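Local coordinates for protein possible glutathione S-transferase (Rhodopseudomonas palustris, PDB 3M8N) that probably conjugates glutathione to electrophilic substrates, at residues Y7-S12 with V34-G39; A138-M143 with S180-V185. All blocks are in the same frame, centred on the assembly; numbering follows the deposited sequence.

Contact 1: residues Y7-S12 with V34-G39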
ATOM      1  N   TYR A   7      -7.283 -17.989   2.699  1.00 27.70           N
ATOM      2  CA  TYR A   7      -8.663 -17.627   2.906  1.00 27.92           C
ATOM      3  C   TYR A   7      -8.961 -16.542   1.911  1.00 27.38           C
ATOM      4  O   TYR A   7      -8.274 -15.521   1.859  1.00 27.48           O
ATOM      5  CB  TYR A   7      -8.888 -17.135   4.326  1.00 28.35           C
ATOM      6  CG  TYR A   7      -8.620 -18.183   5.405  1.00 30.09           C
ATOM      7  CD1 TYR A   7      -9.661 -18.877   6.005  1.00 30.06           C
ATOM      8  CD2 TYR A   7      -7.305 -18.448   5.841  1.00 31.03           C
ATOM      9  CE1 TYR A   7      -9.406 -19.812   6.992  1.00 31.90           C
ATOM     10  CE2 TYR A   7      -7.039 -19.357   6.813  1.00 32.03           C
ATOM     11  CZ  TYR A   7      -8.088 -20.050   7.381  1.00 34.27           C
ATOM     12  OH  TYR A   7      -7.792 -20.969   8.355  1.00 37.44           O
ATOM     13  N   SER A   8      -9.973 -16.796   1.095  1.00 27.14           N
ATOM     14  CA  SER A   8     -10.170 -16.076  -0.155  1.00 27.51           C
ATOM     15  C   SER A   8     -11.625 -15.851  -0.459  1.00 27.07           C
ATOM     16  O   SER A   8     -12.433 -16.678  -0.229  1.00 27.05           O
ATOM     17  CB  SER A   8      -9.481 -16.844  -1.319  1.00 27.10           C
ATOM     18  OG  SER A   8      -9.748 -16.320  -2.579  1.00 27.29           O
HETATM   19  N   MSE A   9     -11.951 -14.701  -0.986  1.00 28.55           N
HETATM   20  CA  MSE A   9     -13.227 -14.523  -1.584  1.00 28.92           C
HETATM   21  C   MSE A   9     -13.109 -14.524  -3.094  1.00 28.18           C
HETATM   22  O   MSE A   9     -12.320 -13.825  -3.675  1.00 27.77           O
HETATM   23  CB  MSE A   9     -13.796 -13.213  -1.102  1.00 30.10           C
HETATM   24  CG  MSE A   9     -15.250 -13.053  -1.411  1.00 35.43           C
HETATM   25 SE   MSE A   9     -15.899 -11.337  -0.739  1.00 49.97          SE
HETATM   26  CE  MSE A   9     -16.940 -10.837  -2.283  1.00 43.56           C
ATOM     27  N   GLN A  10     -13.949 -15.309  -3.730  1.00 29.66           N
ATOM     28  CA  GLN A  10     -13.869 -15.579  -5.180  1.00 30.86           C
ATOM     29  C   GLN A  10     -14.011 -14.304  -6.014  1.00 30.57           C
ATOM     30  O   GLN A  10     -13.214 -14.043  -6.884  1.00 30.38           O
ATOM     31  CB  GLN A  10     -14.874 -16.699  -5.551  1.00 30.70           C
ATOM     32  CG  GLN A  10     -14.813 -17.245  -6.965  1.00 33.64           C
ATOM     33  CD  GLN A  10     -13.490 -17.953  -7.293  1.00 33.61           C
ATOM     34  OE1 GLN A  10     -12.896 -18.624  -6.471  1.00 38.43           O
ATOM     35  NE2 GLN A  10     -13.015 -17.742  -8.480  1.00 34.18           N
ATOM     36  N   ARG A  11     -14.962 -13.455  -5.662  1.00 31.99           N
ATOM     37  CA  ARG A  11     -15.261 -12.256  -6.454  1.00 33.23           C
ATOM     38  C   ARG A  11     -14.613 -11.009  -5.870  1.00 32.36           C
ATOM     39  O   ARG A  11     -14.820  -9.926  -6.373  1.00 33.71           O
ATOM     40  CB  ARG A  11     -16.787 -12.066  -6.629  1.00 34.81           C
ATOM     41  CG  ARG A  11     -17.494 -13.128  -7.565  1.00 41.40           C
ATOM     42  CD  ARG A  11     -19.038 -12.976  -7.672  1.00 48.21           C
ATOM     43  NE  ARG A  11     -19.376 -11.631  -8.147  1.00 56.52           N
ATOM     44  CZ  ARG A  11     -19.827 -11.321  -9.367  1.00 60.58           C
ATOM     45  NH1 ARG A  11     -20.044 -12.283 -10.276  1.00 63.85           N
ATOM     46  NH2 ARG A  11     -20.076 -10.042  -9.680  1.00 59.29           N
ATOM     47  N   SER A  12     -13.803 -11.159  -4.832  1.00 30.17           N
ATOM     48  CA  SER A  12     -13.004 -10.056  -4.334  1.00 28.34           C
ATOM     49  C   SER A  12     -11.728  -9.761  -5.160  1.00 27.82           C
ATOM     50  O   SER A  12     -10.944 -10.685  -5.444  1.00 28.36           O
ATOM     51  CB  SER A  12     -12.616 -10.411  -2.932  1.00 28.25           C
ATOM     52  OG  SER A  12     -11.609  -9.588  -2.515  1.00 29.52           O
ATOM     53  N   VAL A  34     -14.300 -17.582   1.912  1.00 34.87           N
ATOM     54  CA  VAL A  34     -14.820 -16.714   2.961  1.00 35.14           C
ATOM     55  C   VAL A  34     -15.659 -15.669   2.282  1.00 36.44           C
ATOM     56  O   VAL A  34     -15.116 -14.846   1.595  1.00 37.16           O
ATOM     57  CB  VAL A  34     -13.711 -15.978   3.801  1.00 35.03           C
ATOM     58  CG1 VAL A  34     -14.362 -15.070   4.864  1.00 32.72           C
ATOM     59  CG2 VAL A  34     -12.784 -16.948   4.501  1.00 32.66           C
ATOM     60  N   ASP A  35     -16.975 -15.674   2.481  1.00 37.88           N
ATOM     61  CA  ASP A  35     -17.829 -14.671   1.859  1.00 39.25           C
ATOM     62  C   ASP A  35     -18.144 -13.381   2.678  1.00 39.84           C
ATOM     63  O   ASP A  35     -19.065 -13.347   3.491  1.00 40.39           O
ATOM     64  CB  ASP A  35     -19.111 -15.315   1.337  1.00 39.79           C
ATOM     65  CG  ASP A  35     -19.911 -14.376   0.501  1.00 40.83           C
ATOM     66  OD1 ASP A  35     -19.468 -13.233   0.290  1.00 42.88           O
ATOM     67  OD2 ASP A  35     -20.992 -14.768   0.067  1.00 45.25           O
ATOM     68  N   ILE A  36     -17.404 -12.315   2.384  1.00 39.99           N
ATOM     69  CA  ILE A  36     -17.534 -11.005   3.042  1.00 40.51           C
ATOM     70  C   ILE A  36     -18.974 -10.533   3.158  1.00 39.92           C
ATOM     71  O   ILE A  36     -19.381  -9.994   4.186  1.00 39.66           O
ATOM     72  CB  ILE A  36     -16.667  -9.938   2.294  1.00 40.33           C
ATOM     73  CG1 ILE A  36     -15.195 -10.219   2.576  1.00 41.70           C
ATOM     74  CG2 ILE A  36     -17.007  -8.537   2.672  1.00 39.60           C
ATOM     75  CD1 ILE A  36     -14.951 -11.238   3.678  1.00 41.83           C
ATOM     76  N   LEU A  37     -19.716 -10.765   2.090  1.00 39.44           N
ATOM     77  CA  LEU A  37     -21.059 -10.273   1.951  1.00 39.35           C
ATOM     78  C   LEU A  37     -22.016 -11.024   2.820  1.00 39.57           C
ATOM     79  O   LEU A  37     -23.071 -10.539   3.077  1.00 40.55           O
ATOM     80  CB  LEU A  37     -21.526 -10.329   0.497  1.00 38.75           C
ATOM     81  CG  LEU A  37     -20.764  -9.518  -0.542  1.00 37.34           C
ATOM     82  CD1 LEU A  37     -21.360  -9.837  -1.881  1.00 39.02           C
ATOM     83  CD2 LEU A  37     -20.822  -8.025  -0.251  1.00 38.12           C
ATOM     84  N   ARG A  38     -21.648 -12.194   3.288  1.00 39.89           N
ATOM     85  CA  ARG A  38     -22.466 -12.871   4.264  1.00 40.52           C
ATOM     86  C   ARG A  38     -21.900 -12.822   5.711  1.00 39.87           C
ATOM     87  O   ARG A  38     -22.232 -13.662   6.571  1.00 40.28           O
ATOM     88  CB  ARG A  38     -22.709 -14.292   3.793  1.00 41.07           C
ATOM     89  CG  ARG A  38     -23.318 -14.339   2.453  1.00 44.36           C
ATOM     90  CD  ARG A  38     -22.981 -15.690   1.832  1.00 55.41           C
ATOM     91  NE  ARG A  38     -24.058 -16.660   2.015  1.00 62.29           N
ATOM     92  CZ  ARG A  38     -25.044 -16.878   1.135  1.00 66.76           C
ATOM     93  NH1 ARG A  38     -25.104 -16.199  -0.029  1.00 65.64           N
ATOM     94  NH2 ARG A  38     -25.987 -17.781   1.438  1.00 68.20           N
ATOM     95  N   GLY A  39     -21.036 -11.838   5.956  1.00 39.58           N
ATOM     96  CA  GLY A  39     -20.463 -11.562   7.272  1.00 39.20           C
ATOM     97  C   GLY A  39     -19.490 -12.592   7.777  1.00 39.13           C
ATOM     98  O   GLY A  39     -19.199 -12.625   8.950  1.00 39.39           O
TER

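Contact 2: residues A138-M143 with S180-V185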
ATOM      1  N   ALA A 138      -7.886   9.815 -12.786  1.00 30.35           N
ATOM      2  CA  ALA A 138      -6.607  10.426 -12.588  1.00 30.20           C
ATOM      3  C   ALA A 138      -5.526   9.353 -12.390  1.00 29.80           C
ATOM      4  O   ALA A 138      -4.408   9.532 -12.824  1.00 30.39           O
ATOM      5  CB  ALA A 138      -6.661  11.345 -11.429  1.00 29.75           C
ATOM      6  N   ALA A 139      -5.872   8.239 -11.733  1.00 30.41           N
ATOM      7  CA  ALA A 139      -4.952   7.100 -11.523  1.00 29.94           C
ATOM      8  C   ALA A 139      -4.630   6.386 -12.853  1.00 30.02           C
ATOM      9  O   ALA A 139      -3.451   6.178 -13.201  1.00 30.78           O
ATOM     10  CB  ALA A 139      -5.507   6.118 -10.482  1.00 28.98           C
ATOM     11  N   LEU A 140      -5.674   6.031 -13.603  1.00 29.68           N
ATOM     12  CA  LEU A 140      -5.526   5.441 -14.917  1.00 28.53           C
ATOM     13  C   LEU A 140      -4.692   6.276 -15.828  1.00 29.34           C
ATOM     14  O   LEU A 140      -4.006   5.771 -16.674  1.00 30.00           O
ATOM     15  CB  LEU A 140      -6.841   5.235 -15.519  1.00 27.40           C
ATOM     16  CG  LEU A 140      -7.653   4.188 -14.847  1.00 25.76           C
ATOM     17  CD1 LEU A 140      -9.075   4.410 -15.229  1.00 26.60           C
ATOM     18  CD2 LEU A 140      -7.206   2.852 -15.308  1.00 27.00           C
ATOM     19  N   GLN A 141      -4.682   7.564 -15.599  1.00 31.16           N
ATOM     20  CA  GLN A 141      -3.881   8.464 -16.395  1.00 33.08           C
ATOM     21  C   GLN A 141      -2.452   8.437 -16.007  1.00 32.81           C
ATOM     22  O   GLN A 141      -1.590   8.544 -16.864  1.00 33.97           O
ATOM     23  CB  GLN A 141      -4.392   9.914 -16.258  1.00 34.67           C
ATOM     24  CG  GLN A 141      -4.003  10.809 -17.385  1.00 38.39           C
ATOM     25  CD  GLN A 141      -4.626  10.322 -18.677  1.00 42.25           C
ATOM     26  OE1 GLN A 141      -5.858  10.199 -18.757  1.00 43.73           O
ATOM     27  NE2 GLN A 141      -3.774   9.983 -19.678  1.00 40.74           N
ATOM     28  N   VAL A 142      -2.191   8.341 -14.705  1.00 32.61           N
ATOM     29  CA  VAL A 142      -0.835   8.141 -14.224  1.00 31.79           C
ATOM     30  C   VAL A 142      -0.336   6.836 -14.843  1.00 30.78           C
ATOM     31  O   VAL A 142       0.798   6.741 -15.265  1.00 31.13           O
ATOM     32  CB  VAL A 142      -0.738   8.081 -12.654  1.00 31.83           C
ATOM     33  CG1 VAL A 142       0.686   7.777 -12.219  1.00 31.60           C
ATOM     34  CG2 VAL A 142      -1.165   9.384 -12.031  1.00 32.12           C
HETATM   35  N   MSE A 143      -1.203   5.844 -14.919  1.00 30.45           N
HETATM   36  CA  MSE A 143      -0.814   4.562 -15.484  1.00 30.38           C
HETATM   37  C   MSE A 143      -0.575   4.615 -17.002  1.00 31.74           C
HETATM   38  O   MSE A 143       0.426   4.092 -17.500  1.00 32.31           O
HETATM   39  CB  MSE A 143      -1.835   3.505 -15.118  1.00 29.69           C
HETATM   40  CG  MSE A 143      -1.855   3.123 -13.621  1.00 26.77           C
HETATM   41 SE   MSE A 143      -3.408   2.131 -13.275  1.00 30.72          SE
HETATM   42  CE  MSE A 143      -3.104   0.459 -14.045  1.00 25.40           C
ATOM     43  N   SER A 180     -11.613   3.297 -23.287  1.00 38.61           N
ATOM     44  CA  SER A 180     -11.289   3.526 -24.694  1.00 38.19           C
ATOM     45  C   SER A 180     -10.237   4.601 -24.883  1.00 37.49           C
ATOM     46  O   SER A 180      -9.470   4.582 -25.788  1.00 37.34           O
ATOM     47  CB  SER A 180     -12.552   3.781 -25.504  1.00 38.75           C
ATOM     48  OG  SER A 180     -13.264   4.893 -25.002  1.00 42.51           O
ATOM     49  N   THR A 181     -10.131   5.494 -23.945  1.00 38.22           N
ATOM     50  CA  THR A 181      -9.195   6.600 -23.993  1.00 38.15           C
ATOM     51  C   THR A 181      -7.762   6.231 -23.455  1.00 38.13           C
ATOM     52  O   THR A 181      -6.839   7.077 -23.391  1.00 37.88           O
ATOM     53  CB  THR A 181      -9.904   7.759 -23.211  1.00 39.02           C
ATOM     54  OG1 THR A 181      -8.968   8.483 -22.392  1.00 40.76           O
ATOM     55  CG2 THR A 181     -11.124   7.161 -22.280  1.00 37.51           C
ATOM     56  N   PHE A 182      -7.577   4.951 -23.090  1.00 37.67           N
ATOM     57  CA  PHE A 182      -6.339   4.450 -22.437  1.00 36.18           C
ATOM     58  C   PHE A 182      -5.834   3.200 -23.140  1.00 35.81           C
ATOM     59  O   PHE A 182      -5.922   2.109 -22.587  1.00 35.38           O
ATOM     60  CB  PHE A 182      -6.594   4.108 -20.968  1.00 35.33           C
ATOM     61  CG  PHE A 182      -7.204   5.214 -20.196  1.00 35.38           C
ATOM     62  CD1 PHE A 182      -6.403   6.221 -19.651  1.00 35.16           C
ATOM     63  CD2 PHE A 182      -8.581   5.278 -20.012  1.00 34.26           C
ATOM     64  CE1 PHE A 182      -6.966   7.269 -18.924  1.00 31.73           C
ATOM     65  CE2 PHE A 182      -9.139   6.316 -19.303  1.00 33.29           C
ATOM     66  CZ  PHE A 182      -8.324   7.322 -18.776  1.00 32.74           C
ATOM     67  N   PRO A 183      -5.301   3.363 -24.371  1.00 35.58           N
ATOM     68  CA  PRO A 183      -4.747   2.254 -25.169  1.00 34.83           C
ATOM     69  C   PRO A 183      -3.512   1.581 -24.557  1.00 33.19           C
ATOM     70  O   PRO A 183      -3.414   0.374 -24.631  1.00 33.88           O
ATOM     71  CB  PRO A 183      -4.374   2.934 -26.505  1.00 34.65           C
ATOM     72  CG  PRO A 183      -4.283   4.404 -26.175  1.00 34.62           C
ATOM     73  CD  PRO A 183      -5.238   4.651 -25.098  1.00 34.56           C
ATOM     74  N   ALA A 184      -2.586   2.360 -23.986  1.00 31.90           N
ATOM     75  CA  ALA A 184      -1.395   1.832 -23.318  1.00 30.91           C
ATOM     76  C   ALA A 184      -1.813   0.993 -22.142  1.00 30.59           C
ATOM     77  O   ALA A 184      -1.266  -0.080 -21.934  1.00 31.22           O
ATOM     78  CB  ALA A 184      -0.502   2.944 -22.870  1.00 30.63           C
ATOM     79  N   VAL A 185      -2.846   1.425 -21.436  1.00 29.76           N
ATOM     80  CA  VAL A 185      -3.380   0.636 -20.343  1.00 29.68           C
ATOM     81  C   VAL A 185      -3.926  -0.634 -20.856  1.00 29.45           C
ATOM     82  O   VAL A 185      -3.707  -1.663 -20.289  1.00 29.38           O
ATOM     83  CB  VAL A 185      -4.428   1.404 -19.440  1.00 29.43           C
ATOM     84  CG1 VAL A 185      -5.140   0.463 -18.484  1.00 28.51           C
ATOM     85  CG2 VAL A 185      -3.732   2.470 -18.629  1.00 27.01           C
TER

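Contact 1: residues Y7-S12 with V34-G39
The selenomethionine M9 reaches across to I36, the two side chains meeting at about a right angle. Its CG stands anti to the backbone N (chi1 -167°), and the chain runs extended as far as M9 SE, 3.4 Å from I36 CB. At its root, M9 CB sits 3.4 Å from the carbonyl O of V34, and its terminal CE loosely meets CG of L37 at 4.4 Å. On the strand side, V34 CG2 lies at the edge of the Y7 ring, in its plane, and 3.9 Å from Y7 CB. Between these apolar pairs the backbone N of V34 donates to S8 O at 3.0 Å. D35 closes an Asx turn, OD1 accepting from L37 N at 3.1 Å, met from above the carboxylate plane. An alanine at D35 would probably leave the L37 N-H without this acceptor and set the short 3-10 segment 36-37 freer to shift against M9. L117 of helix 87-117 touches both M9 and L37. One backbone bond extends the pairing of strands 4-8 and 29-33; beyond it, apolar contacts of V34, I36 and L37 hold 34-39 to 7-12, the Asx turn bonding within its own segment.

Contact 2: residues A138-M143 with S180-V185
The ring of F182 is overlapped on one face by L140 CB, a CH-pi contact with CB 4.2 Å from the ring centroid and 19° off the normal, displaced toward the rim. The nearest ring atoms are CE1 and CZ; L140 CB comes to 4.0 Å of F182 CE1. F182's own neighbour T181 places OG1 over the opposite face, so each face is met by one atom near its rim. Q141 comes in at the ring edge: the bend at chi2 (63°) turns CD toward the ring, and Q141 OE1 lies 3.1 Å from F182 CE1, with amide and ring planes 38° apart. That places a polar oxygen against the slightly positive rim of the ring. V185, in the first turn of helix 183-193, fills the next place along the interface. Its CG2, anti to the carbonyl carbon, packs 4.1 Å from CB of the selenomethionine M143 and 3.8 Å from the carbonyl O of L140, while its CG1 is a looser 4.5 Å from L140 CD2. The flanking residue E144 takes the backbone N-H groups of A184 and V185 on its carboxylate, tying the start of helix 183-193 to helix 129-146. No hydrogen bond crosses between 138-143 and 180-185; cohesion rests on dispersion, the CH-pi contact and the approach of Q141 OE1 to the ring edge, with a polar tie from E144 beside them.

In the fold
Contact 1 comes first along the chain and closes before contact 2 opens. It belongs to the thioredoxin-like N-terminal domain, where strand 4-8 runs parallel to the outermost strand 29-33 and both lead into loops. Contact 2 belongs to the all-helical C-terminal domain, joining helix 129-146 to the start of helix 183-193. The centres are 29 Å apart on opposite sides of the chain's centre, the nearest atoms about 16 Å apart, and the two do not touch. Helix 87-117, of the helical domain, packs against the N-terminal domain at M9 and L37 and against A139 and V142 of its own domain, so it lies between the two contacts of the glutathione S-transferase fold.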